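Local coordinates for protein A197 (Sulfolobus turreted icosahedral virus, PDB 2C0N) that adopts the GT-A fold and probably acts as a glycosyltransferase, moving a sugar from an activated donor to an acceptor that is not known, at residues S12-F20 with L60-I69; F127-A138 with G149-P160. All blocks are in the same frame, centred on the assembly; numbering follows the deposited sequence.

How the interactions relate
Interactions 1 and 2 follow one another along the chain. Their centres lie about 24 Å apart on opposite sides of the chain's centre, yet their nearest atoms come within about 7 Å without touching. The main sheet joins them: strand 56-60, which runs into 60-69, pairs antiparallel with strand 120-124, which leads into helix 125-128 of interaction 2. Helix 37-50 is a second link, since Arg41 forms salt bridges with Asp61 and Glu150. Interaction 1 fixes the turn that probably carries the DXD motif beside the subunit interface, whereas no other chain touches interaction 2, which packs helix 150-158 and Pro160 against the end of helix 125-128 and the loop after it.

Interaction 1: residues S12-F20 with L60-I69; sequences SVRLPLIDF and LDEDVVPIEI
Glu62 OE2 is gripped from several directions: the backbone N of Arg14 meets it at 2.8 Å nearly along its C-O axis, Arg14 NE adds a weak bond, and a water bridges it to Ser12 OG. The other oxygen completes a salt bridge, Glu62 OE1 receiving Arg14 NH2 at 2.8 Å on its syn lone pair in an almost straight bond (172°) that lies in the guanidinium plane. The arginine thus holds the carboxylate side-on, through NE and NH2, although the two planes are turned 46° apart. A sharp bend at chi2 of Glu62 (-86°) folds the carboxylate toward the residue's own carbonyl, and Arg14 NE, close to both, also reaches Glu62 O at 3.3 Å from above the carbonyl plane. Asp63 CB lies over one guanidinium face, toward its rim, while the Asp63 carboxylate pairs with Lys92.

Asp61, Glu62 and Asp63 follow strand 56-60 in a type I turn, and their sequence and position are consistent with the DXD motif of GT-A glycosyltransferases. Arg14, which ties the middle residue of this triplet, is itself the N-cap of helix 15-23. It also ends strand 12-14, which pairs antiparallel with a strand of the second subunit, so the bound carboxylate sits beside the dimer interface.

Farther along the helix the contact becomes apolar. Leu17 packs against the turn with both methyls: CD2 rests 3.5 Å from Glu62 O, and CD1 lies 3.8 Å from Leu60 CD2 and near the Val64 carbonyl. Val65 fits against the helix backbone, its CG1 3.6 Å from Pro16 O. Phe20 takes Pro66 over one face in a CH-pi contact, Pro66 CD standing 3.8 Å from the ring centroid, while Ile69 CD1 approaches the ring edge at Phe20 CZ, 3.8 Å away.

Interaction 2: residues F127-A138 with G149-P160; sequences FLEKIKRPAFLA and GEDVYFFSTHKP
With chi1 near 180° in both Tyr153 and Phe154, the two rings extend from helix 150-158 toward the 127-138 segment, and the -58° chi1 of Phe136 lays its ring alongside that of Phe154. The planes of these two rings are inclined by only 16° but strongly displaced, so they meet mainly at their rims, Phe136 CE2 coming within 3.4 Å of Phe154 CD2. Leu137 CB sits over the centre of one Tyr153 face in a CH-pi contact, while Thr157 OG1 lies over the opposite face. Just past the helix, Pro160 CB covers the Phe127 ring, 3.5 Å from Phe127 CZ, and Phe154 CZ and His158 O stand at its edge.

Ala135 O points into a cluster of aromatic edges, 3.0 Å from His158 CE1 and 3.3 Å from Tyr153 CE1, both near their ring planes. Glu42 of helix 37-50 holds the neighbouring amides, Ala135 N and Phe136 N, and Glu150 is paired with Arg41 of the same helix. Helix 150-158 and the loop are therefore both bound to helix 37-50. Glu150 N is buried here without a partner. No conventional hydrogen bond joins the two segments, so their cohesion rests on aromatic and aliphatic packing, with one CA-H...O contact, from Glu150 CA to Leu137 O at 3.2 Å.

Interaction 1: residues S12-F20 with L60-I69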
loop_
_atom_site.group_PDB
_atom_site.type_symbol
_atom_site.label_atom_id
_atom_site.label_comp_id
_atom_site.label_asym_id
_atom_site.label_seq_id
_atom_site.Cartn_x
_atom_site.Cartn_y
_atom_site.Cartn_z
ATOM N N SER A 12 -6.955 -1.489 -3.194
ATOM C CA SER A 12 -5.965 -1.796 -2.170
ATOM C C SER A 12 -4.736 -2.399 -2.817
ATOM O O SER A 12 -4.806 -2.894 -3.972
ATOM C CB SER A 12 -6.535 -2.726 -1.137
ATOM O OG SER A 12 -6.737 -4.006 -1.681
ATOM N N VAL A 13 -3.630 -2.379 -2.063
ATOM C CA VAL A 13 -2.389 -3.005 -2.492
ATOM C C VAL A 13 -1.904 -3.993 -1.407
ATOM O O VAL A 13 -1.766 -3.621 -0.240
ATOM C CB VAL A 13 -1.305 -1.969 -2.745
ATOM C CG1 VAL A 13 -0.031 -2.603 -3.241
ATOM C CG2 VAL A 13 -1.794 -0.982 -3.826
ATOM N N ARG A 14 -1.650 -5.226 -1.820
ATOM C CA ARG A 14 -1.158 -6.271 -0.920
ATOM C C ARG A 14 0.256 -5.912 -0.419
ATOM O O ARG A 14 1.061 -5.288 -1.132
ATOM C CB ARG A 14 -1.233 -7.675 -1.591
ATOM C CG ARG A 14 -0.385 -7.876 -2.836
ATOM C CD ARG A 14 -0.815 -9.045 -3.618
ATOM N NE ARG A 14 -2.064 -8.711 -4.284
ATOM C CZ ARG A 14 -3.172 -9.407 -4.251
ATOM N NH1 ARG A 14 -3.185 -10.590 -3.732
ATOM N NH2 ARG A 14 -4.245 -8.946 -4.862
ATOM N N LEU A 15 0.566 -6.363 0.792
ATOM C CA LEU A 15 1.827 -6.029 1.438
ATOM C C LEU A 15 3.052 -6.390 0.629
ATOM O O LEU A 15 4.018 -5.608 0.566
ATOM C CB LEU A 15 1.893 -6.663 2.836
ATOM C CG LEU A 15 1.585 -5.696 3.996
ATOM C CD1 LEU A 15 0.215 -5.021 3.891
ATOM C CD2 LEU A 15 1.794 -6.405 5.328
ATOM N N PRO A 16 3.077 -7.592 0.082
ATOM C CA PRO A 16 4.278 -7.943 -0.715
ATOM C C PRO A 16 4.580 -6.960 -1.851
ATOM O O PRO A 16 5.757 -6.723 -2.134
ATOM C CB PRO A 16 3.950 -9.354 -1.214
ATOM C CG PRO A 16 2.960 -9.867 -0.183
ATOM C CD PRO A 16 2.143 -8.730 0.197
ATOM N N LEU A 17 3.566 -6.379 -2.490
ATOM C CA LEU A 17 3.805 -5.340 -3.503
ATOM C C LEU A 17 4.264 -4.009 -2.886
ATOM O O LEU A 17 5.192 -3.403 -3.385
ATOM C CB LEU A 17 2.606 -5.178 -4.465
ATOM C CG LEU A 17 2.783 -4.116 -5.560
ATOM C CD1 LEU A 17 3.838 -4.504 -6.446
ATOM C CD2 LEU A 17 1.504 -3.972 -6.295
ATOM N N ILE A 18 3.701 -3.607 -1.742
ATOM C CA ILE A 18 4.180 -2.441 -1.023
ATOM C C ILE A 18 5.649 -2.576 -0.728
ATOM O O ILE A 18 6.429 -1.617 -0.912
ATOM C CB ILE A 18 3.392 -2.216 0.240
ATOM C CG1 ILE A 18 1.950 -1.944 -0.128
ATOM C CG2 ILE A 18 3.927 -1.001 1.049
ATOM C CD1 ILE A 18 1.090 -1.844 1.067
ATOM N N ASP A 19 6.055 -3.763 -0.281
ATOM C CA ASP A 19 7.475 -3.997 0.044
ATOM C C ASP A 19 8.387 -3.840 -1.160
ATOM O O ASP A 19 9.451 -3.200 -1.067
ATOM C CB ASP A 19 7.647 -5.371 0.683
ATOM C CG ASP A 19 8.859 -5.447 1.566
ATOM O OD1 ASP A 19 9.201 -4.440 2.254
ATOM O OD2 ASP A 19 9.485 -6.514 1.542
ATOM N N PHE A 20 7.970 -4.396 -2.293
ATOM C CA PHE A 20 8.698 -4.225 -3.530
ATOM C C PHE A 20 8.815 -2.730 -3.877
ATOM O O PHE A 20 9.900 -2.252 -4.257
ATOM C CB PHE A 20 7.975 -4.955 -4.678
ATOM C CG PHE A 20 8.427 -4.525 -6.031
ATOM C CD1 PHE A 20 9.626 -4.986 -6.536
ATOM C CD2 PHE A 20 7.707 -3.622 -6.757
ATOM C CE1 PHE A 20 10.054 -4.606 -7.827
ATOM C CE2 PHE A 20 8.115 -3.259 -8.004
ATOM C CZ PHE A 20 9.292 -3.729 -8.526
ATOM N N LEU A 60 2.243 -2.987 -14.077
ATOM C CA LEU A 60 2.408 -4.009 -13.074
ATOM C C LEU A 60 1.088 -4.215 -12.400
ATOM O O LEU A 60 0.573 -3.283 -11.788
ATOM C CB LEU A 60 3.481 -3.598 -12.049
ATOM C CG LEU A 60 3.931 -4.646 -11.022
ATOM C CD1 LEU A 60 4.566 -5.810 -11.692
ATOM C CD2 LEU A 60 4.912 -3.998 -10.057
ATOM N N ASP A 61 0.498 -5.415 -12.581
ATOM C CA ASP A 61 -0.776 -5.742 -11.949
ATOM C C ASP A 61 -0.530 -5.755 -10.455
ATOM O O ASP A 61 0.572 -6.073 -9.994
ATOM C CB ASP A 61 -1.298 -7.093 -12.409
ATOM C CG ASP A 61 -1.967 -7.042 -13.772
ATOM O OD1 ASP A 61 -2.261 -5.941 -14.301
ATOM O OD2 ASP A 61 -2.204 -8.134 -14.292
ATOM N N GLU A 62 -1.541 -5.355 -9.697
ATOM C CA GLU A 62 -1.405 -5.255 -8.242
ATOM C C GLU A 62 -1.125 -6.616 -7.561
ATOM O O GLU A 62 -0.695 -6.670 -6.414
ATOM C CB GLU A 62 -2.638 -4.588 -7.666
ATOM C CG GLU A 62 -2.660 -4.432 -6.150
ATOM C CD GLU A 62 -3.200 -5.648 -5.412
ATOM O OE1 GLU A 62 -3.955 -6.434 -6.041
ATOM O OE2 GLU A 62 -2.864 -5.843 -4.214
ATOM N N ASP A 63 -1.401 -7.720 -8.253
ATOM C CA ASP A 63 -1.062 -9.039 -7.712
ATOM C C ASP A 63 0.219 -9.644 -8.298
ATOM O O ASP A 63 0.486 -10.817 -8.118
ATOM C CB ASP A 63 -2.246 -10.021 -7.845
ATOM C CG ASP A 63 -2.819 -10.107 -9.230
ATOM O OD1 ASP A 63 -2.220 -9.531 -10.153
ATOM O OD2 ASP A 63 -3.922 -10.765 -9.376
ATOM N N VAL A 64 1.005 -8.835 -8.991
ATOM C CA VAL A 64 2.261 -9.292 -9.558
ATOM C C VAL A 64 3.422 -8.575 -8.843
ATOM O O VAL A 64 3.459 -7.354 -8.790
ATOM C CB VAL A 64 2.280 -9.049 -11.092
ATOM C CG1 VAL A 64 3.659 -9.375 -11.672
ATOM C CG2 VAL A 64 1.185 -9.860 -11.794
ATOM N N VAL A 65 4.346 -9.348 -8.263
ATOM C CA VAL A 65 5.424 -8.804 -7.456
ATOM C C VAL A 65 6.752 -9.264 -8.002
ATOM O O VAL A 65 7.117 -10.429 -7.855
ATOM C CB VAL A 65 5.319 -9.225 -5.963
ATOM C CG1 VAL A 65 6.463 -8.615 -5.155
ATOM C CG2 VAL A 65 4.017 -8.778 -5.391
ATOM N N PRO A 66 7.477 -8.355 -8.667
ATOM C CA PRO A 66 8.741 -8.746 -9.238
ATOM C C PRO A 66 9.750 -9.262 -8.247
ATOM O O PRO A 66 9.867 -8.753 -7.103
ATOM C CB PRO A 66 9.210 -7.468 -9.948
ATOM C CG PRO A 66 7.927 -6.726 -10.214
ATOM C CD PRO A 66 7.133 -6.968 -9.026
ATOM N N ILE A 67 10.475 -10.288 -8.683
ATOM C CA ILE A 67 11.551 -10.847 -7.887
ATOM C C ILE A 67 12.826 -10.087 -8.180
ATOM O O ILE A 67 13.556 -9.693 -7.264
ATOM C CB ILE A 67 11.854 -12.287 -8.243
ATOM C CG1 ILE A 67 10.670 -13.180 -7.906
ATOM C CG2 ILE A 67 13.081 -12.700 -7.503
ATOM C CD1 ILE A 67 10.926 -14.671 -8.243
ATOM N N GLU A 68 13.163 -9.976 -9.445
ATOM C CA GLU A 68 14.223 -9.081 -9.819
ATOM C C GLU A 68 13.860 -8.481 -11.146
ATOM O O GLU A 68 13.068 -9.062 -11.936
ATOM C CB GLU A 68 15.603 -9.754 -9.878
ATOM C CG GLU A 68 16.759 -8.736 -9.936
ATOM C CD GLU A 68 18.126 -9.362 -10.132
ATOM O OE1 GLU A 68 18.615 -10.042 -9.204
ATOM O OE2 GLU A 68 18.729 -9.132 -11.218
ATOM N N ILE A 69 14.353 -7.263 -11.316
ATOM C CA ILE A 69 14.255 -6.537 -12.551
ATOM C C ILE A 69 15.680 -6.087 -12.838
ATOM O O ILE A 69 16.268 -5.372 -12.032
ATOM C CB ILE A 69 13.351 -5.296 -12.441
ATOM C CG1 ILE A 69 11.906 -5.714 -12.114
ATOM C CG2 ILE A 69 13.372 -4.486 -13.753
ATOM C CD1 ILE A 69 10.952 -4.559 -11.789
HETATM O O HOH W 1 -5.075 -6.034 -2.460
#

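Interaction 2: residues F127-A138 with G149-P160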
loop_
_atom_site.group_PDB
_atom_site.type_symbol
_atom_site.label_atom_id
_atom_site.label_comp_id
_atom_site.label_asym_id
_atom_site.label_seq_id
_atom_site.Cartn_x
_atom_site.Cartn_y
_atom_site.Cartn_z
ATOM N N PHE A 127 7.264 4.335 -28.831
ATOM C CA PHE A 127 6.186 3.527 -29.388
ATOM C C PHE A 127 4.803 4.100 -29.065
ATOM O O PHE A 127 3.925 4.167 -29.932
ATOM C CB PHE A 127 6.240 2.108 -28.842
ATOM C CG PHE A 127 5.198 1.223 -29.421
ATOM C CD1 PHE A 127 5.269 0.860 -30.743
ATOM C CD2 PHE A 127 4.131 0.760 -28.651
ATOM C CE1 PHE A 127 4.326 0.023 -31.300
ATOM C CE2 PHE A 127 3.170 -0.071 -29.230
ATOM C CZ PHE A 127 3.272 -0.419 -30.548
ATOM N N LEU A 128 4.614 4.455 -27.794
ATOM C CA LEU A 128 3.330 4.960 -27.311
ATOM C C LEU A 128 2.980 6.325 -27.896
ATOM O O LEU A 128 1.815 6.641 -28.096
ATOM C CB LEU A 128 3.343 5.027 -25.792
ATOM C CG LEU A 128 3.300 3.671 -25.098
ATOM C CD1 LEU A 128 3.492 3.833 -23.610
ATOM C CD2 LEU A 128 2.009 2.935 -25.376
ATOM N N GLU A 129 3.988 7.112 -28.238
ATOM C CA GLU A 129 3.716 8.418 -28.847
ATOM C C GLU A 129 3.280 8.316 -30.292
ATOM O O GLU A 129 2.831 9.306 -30.883
ATOM C CB GLU A 129 4.957 9.306 -28.720
ATOM C CG GLU A 129 5.104 9.759 -27.293
ATOM C CD GLU A 129 6.163 10.794 -27.103
ATOM O OE1 GLU A 129 7.079 10.857 -27.946
ATOM O OE2 GLU A 129 6.060 11.520 -26.095
ATOM N N LYS A 130 3.424 7.134 -30.864
ATOM C CA LYS A 130 3.093 6.908 -32.275
ATOM C C LYS A 130 1.752 6.213 -32.442
ATOM O O LYS A 130 1.144 6.294 -33.502
ATOM C CB LYS A 130 4.163 6.047 -32.929
ATOM C CG LYS A 130 5.521 6.713 -33.074
ATOM C CD LYS A 130 6.536 5.709 -33.632
ATOM C CE LYS A 130 7.822 6.373 -34.130
ATOM N NZ LYS A 130 8.517 5.560 -35.191
ATOM N N ILE A 131 1.297 5.505 -31.411
ATOM C CA ILE A 131 0.181 4.580 -31.608
ATOM C C ILE A 131 -1.115 5.368 -31.712
ATOM O O ILE A 131 -1.219 6.504 -31.244
ATOM C CB ILE A 131 0.063 3.486 -30.541
ATOM C CG1 ILE A 131 -0.095 4.098 -29.163
ATOM C CG2 ILE A 131 1.272 2.492 -30.664
ATOM C CD1 ILE A 131 -0.161 3.083 -28.042
ATOM N N LYS A 132 -2.090 4.756 -32.350
ATOM C CA LYS A 132 -3.399 5.380 -32.427
ATOM C C LYS A 132 -4.017 5.290 -31.034
ATOM O O LYS A 132 -3.890 4.245 -30.358
ATOM C CB LYS A 132 -4.213 4.753 -33.562
ATOM C CG LYS A 132 -3.754 5.288 -34.930
ATOM C CD LYS A 132 -4.749 5.070 -36.040
ATOM C CE LYS A 132 -4.405 5.915 -37.269
ATOM N NZ LYS A 132 -5.538 6.029 -38.226
ATOM N N ARG A 133 -4.582 6.429 -30.582
ATOM C CA ARG A 133 -5.267 6.555 -29.289
ATOM C C ARG A 133 -6.754 6.796 -29.484
ATOM O O ARG A 133 -7.145 7.590 -30.361
ATOM C CB ARG A 133 -4.686 7.704 -28.455
ATOM C CG ARG A 133 -3.554 7.300 -27.510
ATOM C CD ARG A 133 -3.474 8.246 -26.274
ATOM N NE ARG A 133 -2.743 9.476 -26.572
ATOM C CZ ARG A 133 -2.787 10.610 -25.860
ATOM N NH1 ARG A 133 -3.521 10.717 -24.754
ATOM N NH2 ARG A 133 -2.073 11.654 -26.270
ATOM N N PRO A 134 -7.604 6.153 -28.657
ATOM C CA PRO A 134 -7.277 5.352 -27.460
ATOM C C PRO A 134 -6.759 3.926 -27.803
ATOM O O PRO A 134 -7.182 3.344 -28.814
ATOM C CB PRO A 134 -8.608 5.310 -26.683
ATOM C CG PRO A 134 -9.665 5.894 -27.607
ATOM C CD PRO A 134 -9.049 6.134 -28.942
ATOM N N ALA A 135 -5.886 3.385 -26.943
ATOM C CA ALA A 135 -5.001 2.238 -27.227
ATOM C C ALA A 135 -5.411 0.869 -26.651
ATOM O O ALA A 135 -4.961 -0.180 -27.124
ATOM C CB ALA A 135 -3.601 2.570 -26.695
ATOM N N PHE A 136 -6.198 0.882 -25.580
ATOM C CA PHE A 136 -6.609 -0.352 -24.903
ATOM C C PHE A 136 -8.107 -0.520 -24.982
ATOM O O PHE A 136 -8.867 0.369 -24.608
ATOM C CB PHE A 136 -6.175 -0.347 -23.432
ATOM C CG PHE A 136 -4.722 -0.179 -23.257
ATOM C CD1 PHE A 136 -4.186 1.060 -22.990
ATOM C CD2 PHE A 136 -3.866 -1.263 -23.409
ATOM C CE1 PHE A 136 -2.828 1.205 -22.843
ATOM C CE2 PHE A 136 -2.501 -1.103 -23.298
ATOM C CZ PHE A 136 -1.990 0.127 -23.015
ATOM N N LEU A 137 -8.537 -1.665 -25.483
ATOM C CA LEU A 137 -9.967 -1.934 -25.614
ATOM C C LEU A 137 -10.264 -3.397 -25.289
ATOM O O LEU A 137 -9.549 -4.306 -25.726
ATOM C CB LEU A 137 -10.436 -1.590 -27.028
ATOM C CG LEU A 137 -11.929 -1.759 -27.293
ATOM C CD1 LEU A 137 -12.730 -0.871 -26.357
ATOM C CD2 LEU A 137 -12.231 -1.444 -28.723
ATOM N N ALA A 138 -11.325 -3.613 -24.521
ATOM C CA ALA A 138 -11.726 -4.945 -24.116
ATOM C C ALA A 138 -13.171 -5.133 -24.525
ATOM O O ALA A 138 -13.424 -5.819 -25.485
ATOM C CB ALA A 138 -11.586 -5.104 -22.636
ATOM N N GLY A 149 -9.554 -9.652 -23.826
ATOM C CA GLY A 149 -8.965 -8.537 -23.144
ATOM C C GLY A 149 -8.237 -7.516 -23.982
ATOM O O GLY A 149 -7.957 -7.693 -25.184
ATOM N N GLU A 150 -7.922 -6.435 -23.283
ATOM C CA GLU A 150 -7.207 -5.306 -23.830
ATOM C C GLU A 150 -5.755 -5.658 -24.110
ATOM O O GLU A 150 -5.092 -4.940 -24.851
ATOM C CB GLU A 150 -7.306 -4.112 -22.871
ATOM C CG GLU A 150 -6.450 -4.193 -21.608
ATOM C CD GLU A 150 -7.008 -5.088 -20.503
ATOM O OE1 GLU A 150 -8.120 -5.689 -20.631
ATOM O OE2 GLU A 150 -6.302 -5.166 -19.485
ATOM N N ASP A 151 -5.285 -6.743 -23.485
ATOM C CA ASP A 151 -3.946 -7.282 -23.705
ATOM C C ASP A 151 -3.749 -7.857 -25.114
ATOM O O ASP A 151 -2.865 -7.418 -25.834
ATOM C CB ASP A 151 -3.586 -8.315 -22.641
ATOM C CG ASP A 151 -4.594 -9.452 -22.516
ATOM O OD1 ASP A 151 -5.772 -9.317 -22.913
ATOM O OD2 ASP A 151 -4.185 -10.493 -21.959
ATOM N N VAL A 152 -4.598 -8.814 -25.514
ATOM C CA VAL A 152 -4.535 -9.370 -26.880
ATOM C C VAL A 152 -4.901 -8.297 -27.898
ATOM O O VAL A 152 -4.278 -8.210 -28.961
ATOM C CB VAL A 152 -5.412 -10.630 -27.052
ATOM C CG1 VAL A 152 -5.428 -11.103 -28.510
ATOM C CG2 VAL A 152 -4.871 -11.725 -26.158
ATOM N N TYR A 153 -5.874 -7.456 -27.567
ATOM C CA TYR A 153 -6.206 -6.332 -28.444
ATOM C C TYR A 153 -4.982 -5.452 -28.694
ATOM O O TYR A 153 -4.660 -5.154 -29.843
ATOM C CB TYR A 153 -7.330 -5.485 -27.852
ATOM C CG TYR A 153 -7.595 -4.204 -28.616
ATOM C CD1 TYR A 153 -6.861 -3.049 -28.332
ATOM C CD2 TYR A 153 -8.552 -4.145 -29.640
ATOM C CE1 TYR A 153 -7.076 -1.876 -29.010
ATOM C CE2 TYR A 153 -8.778 -2.947 -30.346
ATOM C CZ TYR A 153 -8.026 -1.820 -30.009
ATOM O OH TYR A 153 -8.188 -0.625 -30.655
ATOM N N PHE A 154 -4.326 -5.032 -27.609
ATOM C CA PHE A 154 -3.187 -4.109 -27.687
ATOM C C PHE A 154 -2.112 -4.641 -28.645
ATOM O O PHE A 154 -1.672 -3.957 -29.572
ATOM C CB PHE A 154 -2.570 -3.921 -26.310
ATOM C CG PHE A 154 -1.340 -3.097 -26.311
ATOM C CD1 PHE A 154 -0.097 -3.686 -26.216
ATOM C CD2 PHE A 154 -1.422 -1.723 -26.426
ATOM C CE1 PHE A 154 1.037 -2.911 -26.220
ATOM C CE2 PHE A 154 -0.291 -0.937 -26.448
ATOM C CZ PHE A 154 0.934 -1.521 -26.347
ATOM N N PHE A 155 -1.720 -5.884 -28.415
ATOM C CA PHE A 155 -0.712 -6.527 -29.254
ATOM C C PHE A 155 -1.177 -6.840 -30.671
ATOM O O PHE A 155 -0.403 -6.675 -31.660
ATOM C CB PHE A 155 -0.193 -7.766 -28.525
ATOM C CG PHE A 155 0.633 -7.417 -27.338
ATOM C CD1 PHE A 155 1.892 -6.950 -27.494
ATOM C CD2 PHE A 155 0.131 -7.511 -26.036
ATOM C CE1 PHE A 155 2.668 -6.605 -26.393
ATOM C CE2 PHE A 155 0.887 -7.143 -24.948
ATOM C CZ PHE A 155 2.143 -6.691 -25.105
ATOM N N SER A 156 -2.422 -7.293 -30.811
ATOM C CA SER A 156 -2.910 -7.671 -32.148
ATOM C C SER A 156 -3.104 -6.441 -33.021
ATOM O O SER A 156 -2.929 -6.491 -34.250
ATOM C CB SER A 156 -4.231 -8.436 -32.052
ATOM O OG SER A 156 -4.033 -9.653 -31.361
ATOM N N THR A 157 -3.489 -5.340 -32.384
ATOM C CA THR A 157 -3.834 -4.128 -33.095
ATOM C C THR A 157 -2.614 -3.294 -33.398
ATOM O O THR A 157 -2.462 -2.804 -34.508
ATOM C CB THR A 157 -4.818 -3.268 -32.279
ATOM O OG1 THR A 157 -5.985 -4.047 -31.983
ATOM C CG2 THR A 157 -5.232 -2.020 -33.058
ATOM N N HIS A 158 -1.754 -3.122 -32.399
ATOM C CA HIS A 158 -0.621 -2.184 -32.502
ATOM C C HIS A 158 0.710 -2.836 -32.846
ATOM O O HIS A 158 1.649 -2.144 -33.203
ATOM C CB HIS A 158 -0.532 -1.378 -31.220
ATOM C CG HIS A 158 -1.814 -0.687 -30.894
ATOM N ND1 HIS A 158 -2.546 -0.957 -29.758
ATOM C CD2 HIS A 158 -2.528 0.217 -31.598
ATOM C CE1 HIS A 158 -3.638 -0.216 -29.762
ATOM N NE2 HIS A 158 -3.654 0.500 -30.871
ATOM N N LYS A 159 0.772 -4.163 -32.753
ATOM C CA LYS A 159 1.917 -4.961 -33.242
ATOM C C LYS A 159 3.296 -4.396 -32.835
ATOM O O LYS A 159 4.183 -4.203 -33.670
ATOM C CB LYS A 159 1.832 -5.188 -34.766
ATOM C CG LYS A 159 0.478 -5.781 -35.202
ATOM C CD LYS A 159 0.265 -5.800 -36.689
ATOM C CE LYS A 159 0.821 -7.066 -37.355
ATOM N NZ LYS A 159 0.613 -7.008 -38.852
ATOM N N PRO A 160 3.481 -4.147 -31.539
ATOM C CA PRO A 160 4.786 -3.712 -31.065
ATOM C C PRO A 160 5.839 -4.798 -31.275
ATOM O O PRO A 160 5.531 -6.000 -31.241
ATOM C CB PRO A 160 4.545 -3.472 -29.562
ATOM C CG PRO A 160 3.359 -4.302 -29.249
ATOM C CD PRO A 160 2.502 -4.250 -30.435
#